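Local coordinates for acyl-CoA synthetase (AMP-forming)/AMP-acid ligase II-like protein (PDB 4GS5) that probably joins coenzyme A to medium-chain fatty acids at the cost of ATP, as an adenylate-forming ligase of the AMP-binding family, at residues D263-D266 / Q267-A270; S318-T322 / Y323-K327. All coordinates share one frame; numbering follows the deposited sequence.

How the contacts relate
Contact 1 (263-270) comes before contact 2 (318-327) along the chain, and both sit on the same side of its centre, their own centres about 11 Å apart. Contact 1 is two turns of helix 262-276, partly buried: two isoleucines face inward and the polar side chains lie nearer solvent. Contact 2 is a surface turn leaving helix 306-319, with no fully buried residue. Regular i to i+4 backbone bonds hold the first; a serine hydroxyl, a lysine amino group and a water supplement the backbone in the second. They meet directly: I265 CD1 comes within 3.3 Å of E324 O, and I269 CD1 packs against P326 CG at 3.8 Å.

Contact 1 of 2, residues D263-D266 / Q267-A270; sequences DQID and QRIA
The side chains of D263 and Q267 lie alongside each other, pointing the same way, with carboxylate and amide planes 84° apart, so the two groups are nearly perpendicular rather than stacked. D263 OD1 stands 4.0 Å from Q267 NE2, while OD2 is hydrogen-bonded to N251 ND2. The Q267 chain is extended beyond CG, and CG itself sits beside the backbone N (chi1 -59°), which lays it 3.1 Å from D263 O. Near the R268 guanidinium, Q264 O lies obliquely; the arginine chain passes that carbonyl with CG and CD.

Four i to i+4 bonds, from Q267 N, R268 N, I269 N and A270 N, define this as regular alpha-helix within helix 262-276. I269 N to I265 O measures 3.0 Å, with an N-H...O angle of 163°. A270 N to D266 O is shorter, at 2.8 Å.

On the buried side I265 CG1 meets I269 CD1 at 4.3 Å, and both isoleucines continue onto C284 of strand 282-289; I269 also touches I316 of helix 306-319. D266 OD1 accepts a hydrogen bond from C284 N, tying this helix to the strand through a side chain.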
loop_
_atom_site.group_PDB
_atom_site.type_symbol
_atom_site.label_atom_id
_atom_site.label_comp_id
_atom_site.label_asym_id
_atom_site.label_seq_id
_atom_site.Cartn_x
_atom_site.Cartn_y
_atom_site.Cartn_z
ATOM N N ASP A 263 13.330 -2.028 -14.800
ATOM C CA ASP A 263 14.348 -2.529 -13.882
ATOM C C ASP A 263 14.379 -4.058 -13.869
ATOM O O ASP A 263 15.416 -4.657 -13.598
ATOM C CB ASP A 263 14.219 -1.926 -12.468
ATOM C CG ASP A 263 13.089 -2.541 -11.649
ATOM O OD1 ASP A 263 13.370 -3.090 -10.559
ATOM O OD2 ASP A 263 11.915 -2.451 -12.071
ATOM N N GLN A 264 13.254 -4.688 -14.192
ATOM C CA GLN A 264 13.229 -6.153 -14.266
ATOM C C GLN A 264 13.972 -6.647 -15.493
ATOM O O GLN A 264 14.736 -7.608 -15.424
ATOM C CB GLN A 264 11.800 -6.694 -14.261
ATOM C CG GLN A 264 11.104 -6.528 -12.929
ATOM C CD GLN A 264 9.718 -7.140 -12.913
ATOM O OE1 GLN A 264 9.265 -7.724 -13.906
ATOM N NE2 GLN A 264 9.030 -7.009 -11.779
ATOM N N ILE A 265 13.740 -6.003 -16.626
ATOM C CA ILE A 265 14.471 -6.400 -17.822
ATOM C C ILE A 265 15.962 -6.095 -17.628
ATOM O O ILE A 265 16.822 -6.865 -18.067
ATOM C CB ILE A 265 13.877 -5.791 -19.130
ATOM C CG1 ILE A 265 14.490 -6.477 -20.344
ATOM C CG2 ILE A 265 14.068 -4.290 -19.206
ATOM C CD1 ILE A 265 14.026 -7.919 -20.482
ATOM N N ASP A 266 16.263 -5.001 -16.920
ATOM C CA ASP A 266 17.651 -4.645 -16.622
ATOM C C ASP A 266 18.346 -5.762 -15.838
ATOM O O ASP A 266 19.493 -6.109 -16.135
ATOM C CB ASP A 266 17.729 -3.340 -15.829
ATOM C CG ASP A 266 17.850 -2.116 -16.717
ATOM O OD1 ASP A 266 18.008 -2.279 -17.945
ATOM O OD2 ASP A 266 17.807 -0.983 -16.185
ATOM N N GLN A 267 17.652 -6.326 -14.845
ATOM C CA GLN A 267 18.232 -7.391 -14.018
ATOM C C GLN A 267 18.540 -8.613 -14.871
ATOM O O GLN A 267 19.564 -9.259 -14.691
ATOM C CB GLN A 267 17.307 -7.796 -12.854
ATOM C CG GLN A 267 16.955 -6.662 -11.884
ATOM C CD GLN A 267 16.039 -7.115 -10.744
ATOM O OE1 GLN A 267 15.591 -8.265 -10.707
ATOM N NE2 GLN A 267 15.763 -6.207 -9.807
ATOM N N ARG A 268 17.641 -8.929 -15.794
ATOM C CA ARG A 268 17.847 -10.039 -16.729
ATOM C C ARG A 268 19.039 -9.837 -17.667
ATOM O O ARG A 268 19.808 -10.765 -17.919
ATOM C CB ARG A 268 16.572 -10.306 -17.533
ATOM C CG ARG A 268 15.528 -11.039 -16.722
ATOM C CD ARG A 268 14.167 -11.093 -17.396
ATOM N NE ARG A 268 13.144 -11.542 -16.453
ATOM C CZ ARG A 268 12.944 -12.813 -16.120
ATOM N NH1 ARG A 268 13.692 -13.767 -16.661
ATOM N NH2 ARG A 268 11.996 -13.130 -15.243
ATOM N N ILE A 269 19.191 -8.623 -18.185
ATOM C CA ILE A 269 20.353 -8.302 -19.001
ATOM C C ILE A 269 21.650 -8.259 -18.177
ATOM O O ILE A 269 22.719 -8.627 -18.667
ATOM C CB ILE A 269 20.146 -6.973 -19.728
ATOM C CG1 ILE A 269 19.168 -7.191 -20.881
ATOM C CG2 ILE A 269 21.467 -6.427 -20.235
ATOM C CD1 ILE A 269 18.568 -5.929 -21.415
ATOM N N ALA A 270 21.548 -7.820 -16.926
ATOM C CA ALA A 270 22.712 -7.776 -16.045
ATOM C C ALA A 270 23.354 -9.151 -15.898
ATOM O O ALA A 270 24.577 -9.271 -15.920
ATOM C CB ALA A 270 22.335 -7.216 -14.676
#

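Contact 2 of 2, residues S318-T322 / Y323-K327; sequences SRVST and YENPK. With EDO (1,2-ethanediol), chain Y.
V320 meets N325 through CG2, which lies 3.8 Å from N325 CA and about as far from N325 N.

S321 contributes both its oxygens. With OG anti to the serine's backbone N (chi1 167°), the hydroxyl accepts a bond from Y323 N at 3.0 Å, N-H...O 157°, and also lies near the plane of the tyrosine ring, at its CD2 edge. The serine carbonyl O receives E324 N at 2.9 Å. This i to i+3 bond closes a beta turn over S321-E324.

T322 places CG2 over one face of the Y323 ring, 4.2 Å from the centroid and 20° off the normal, a CH-pi contact offset toward the rim. Its carbonyl O takes K327 NZ at 2.8 Å, from above the carbonyl plane, and a weak bond from N325 N. A water joins T322 OG1 to N325 ND2 and K327 NZ, the latter two links being weak.

E324 extends beyond CG, and its carboxylate lies beside 1,2-ethanediol, probably from the crystallisation liquor, although the placing of OE2 is doubtful. The same side chain touches V258 and I260 of strand 258-261. Replacing E324 by an alanine would probably leave the side chains of V258 and I260 without the cover its chain now gives them.

The turn thus carries the chain from helix 306-319 toward strand 329-332. R319 rests on A271 and V272 of helix 262-276, P326 touches I269 of that helix, I316 of helix 306-319, and L296 and L298 of strand 295-301, and the K327 backbone pairs with L296 of the same strand.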
loop_
_atom_site.group_PDB
_atom_site.type_symbol
_atom_site.label_atom_id
_atom_site.label_comp_id
_atom_site.label_asym_id
_atom_site.label_seq_id
_atom_site.Cartn_x
_atom_site.Cartn_y
_atom_site.Cartn_z
ATOM N N SER A 318 18.663 -15.170 -26.357
ATOM C CA SER A 318 18.432 -16.550 -25.927
ATOM C C SER A 318 17.806 -16.639 -24.539
ATOM O O SER A 318 17.342 -17.706 -24.120
ATOM C CB SER A 318 19.744 -17.337 -25.933
ATOM O OG SER A 318 20.226 -17.519 -27.254
ATOM N N ARG A 319 17.815 -15.518 -23.825
ATOM C CA ARG A 319 17.364 -15.476 -22.436
ATOM C C ARG A 319 15.967 -14.863 -22.273
ATOM O O ARG A 319 15.333 -15.013 -21.220
ATOM C CB ARG A 319 18.380 -14.702 -21.591
ATOM C CG ARG A 319 18.147 -14.803 -20.093
ATOM C CD ARG A 319 19.013 -13.816 -19.316
ATOM N NE ARG A 319 18.570 -13.678 -17.931
ATOM C CZ ARG A 319 19.061 -14.383 -16.916
ATOM N NH1 ARG A 319 20.023 -15.279 -17.130
ATOM N NH2 ARG A 319 18.593 -14.188 -15.687
ATOM N N VAL A 320 15.494 -14.158 -23.302
ATOM C CA VAL A 320 14.202 -13.473 -23.224
ATOM C C VAL A 320 13.423 -13.655 -24.521
ATOM O O VAL A 320 14.000 -13.924 -25.563
ATOM C CB VAL A 320 14.357 -11.956 -22.956
ATOM C CG1 VAL A 320 15.285 -11.692 -21.761
ATOM C CG2 VAL A 320 14.853 -11.241 -24.205
ATOM N N SER A 321 12.104 -13.520 -24.437
ATOM C CA SER A 321 11.260 -13.517 -25.617
ATOM C C SER A 321 11.641 -12.388 -26.576
ATOM O O SER A 321 12.095 -11.316 -26.162
ATOM C CB SER A 321 9.787 -13.364 -25.212
ATOM O OG SER A 321 9.009 -13.065 -26.359
ATOM N N THR A 322 11.435 -12.621 -27.864
ATOM C CA THR A 322 11.638 -11.564 -28.843
ATOM C C THR A 322 10.837 -10.316 -28.458
ATOM O O THR A 322 11.264 -9.193 -28.728
ATOM C CB THR A 322 11.288 -12.038 -30.287
ATOM O OG1 THR A 322 11.511 -10.971 -31.211
ATOM C CG2 THR A 322 9.828 -12.489 -30.381
ATOM N N TYR A 323 9.685 -10.501 -27.820
ATOM C CA TYR A 323 8.860 -9.352 -27.459
ATOM C C TYR A 323 9.479 -8.498 -26.335
ATOM O O TYR A 323 9.118 -7.323 -26.188
ATOM C CB TYR A 323 7.445 -9.787 -27.064
ATOM C CG TYR A 323 6.688 -10.456 -28.181
ATOM C CD1 TYR A 323 6.152 -9.712 -29.225
ATOM C CD2 TYR A 323 6.529 -11.839 -28.209
ATOM C CE1 TYR A 323 5.464 -10.328 -30.257
ATOM C CE2 TYR A 323 5.839 -12.461 -29.234
ATOM C CZ TYR A 323 5.308 -11.705 -30.251
ATOM O OH TYR A 323 4.622 -12.319 -31.285
ATOM N N GLU A 324 10.379 -9.091 -25.540
ATOM C CA GLU A 324 11.033 -8.372 -24.429
ATOM C C GLU A 324 12.536 -8.134 -24.638
ATOM O O GLU A 324 13.263 -7.758 -23.710
ATOM C CB GLU A 324 10.753 -9.086 -23.095
ATOM C CG GLU A 324 9.254 -9.166 -22.832
ATOM C CD GLU A 324 8.890 -9.840 -21.538
ATOM O OE1 GLU A 324 9.748 -9.943 -20.630
ATOM O OE2 GLU A 324 7.720 -10.257 -21.439
ATOM N N ASN A 325 12.975 -8.351 -25.872
ATOM C CA ASN A 325 14.351 -8.170 -26.309
ATOM C C ASN A 325 14.543 -6.716 -26.781
ATOM O O ASN A 325 13.760 -6.227 -27.598
ATOM C CB ASN A 325 14.585 -9.146 -27.474
ATOM C CG ASN A 325 16.029 -9.239 -27.891
ATOM O OD1 ASN A 325 16.923 -8.794 -27.176
ATOM N ND2 ASN A 325 16.271 -9.820 -29.064
ATOM N N PRO A 326 15.569 -6.012 -26.266
ATOM C CA PRO A 326 15.853 -4.651 -26.753
ATOM C C PRO A 326 15.978 -4.638 -28.280
ATOM O O PRO A 326 16.677 -5.489 -28.826
ATOM C CB PRO A 326 17.212 -4.330 -26.126
ATOM C CG PRO A 326 17.246 -5.178 -24.856
ATOM C CD PRO A 326 16.478 -6.427 -25.177
ATOM N N LYS A 327 15.327 -3.688 -28.949
ATOM C CA LYS A 327 15.256 -3.693 -30.419
ATOM C C LYS A 327 16.397 -2.918 -31.056
ATOM O O LYS A 327 16.532 -2.865 -32.281
ATOM C CB LYS A 327 13.924 -3.117 -30.897
ATOM C CG LYS A 327 12.709 -3.804 -30.312
ATOM C CD LYS A 327 12.531 -5.198 -30.874
ATOM C CE LYS A 327 11.383 -5.919 -30.190
ATOM N NZ LYS A 327 11.208 -7.274 -30.766
HETATM C C1 EDO Y . 4.981 -11.265 -19.894
HETATM O O1 EDO Y . 3.705 -10.625 -19.967
HETATM C C2 EDO Y . 5.984 -10.369 -19.193
HETATM O O2 EDO Y . 7.132 -11.149 -18.852
HETATM O O HOH W 1 14.126 -8.999 -31.272
#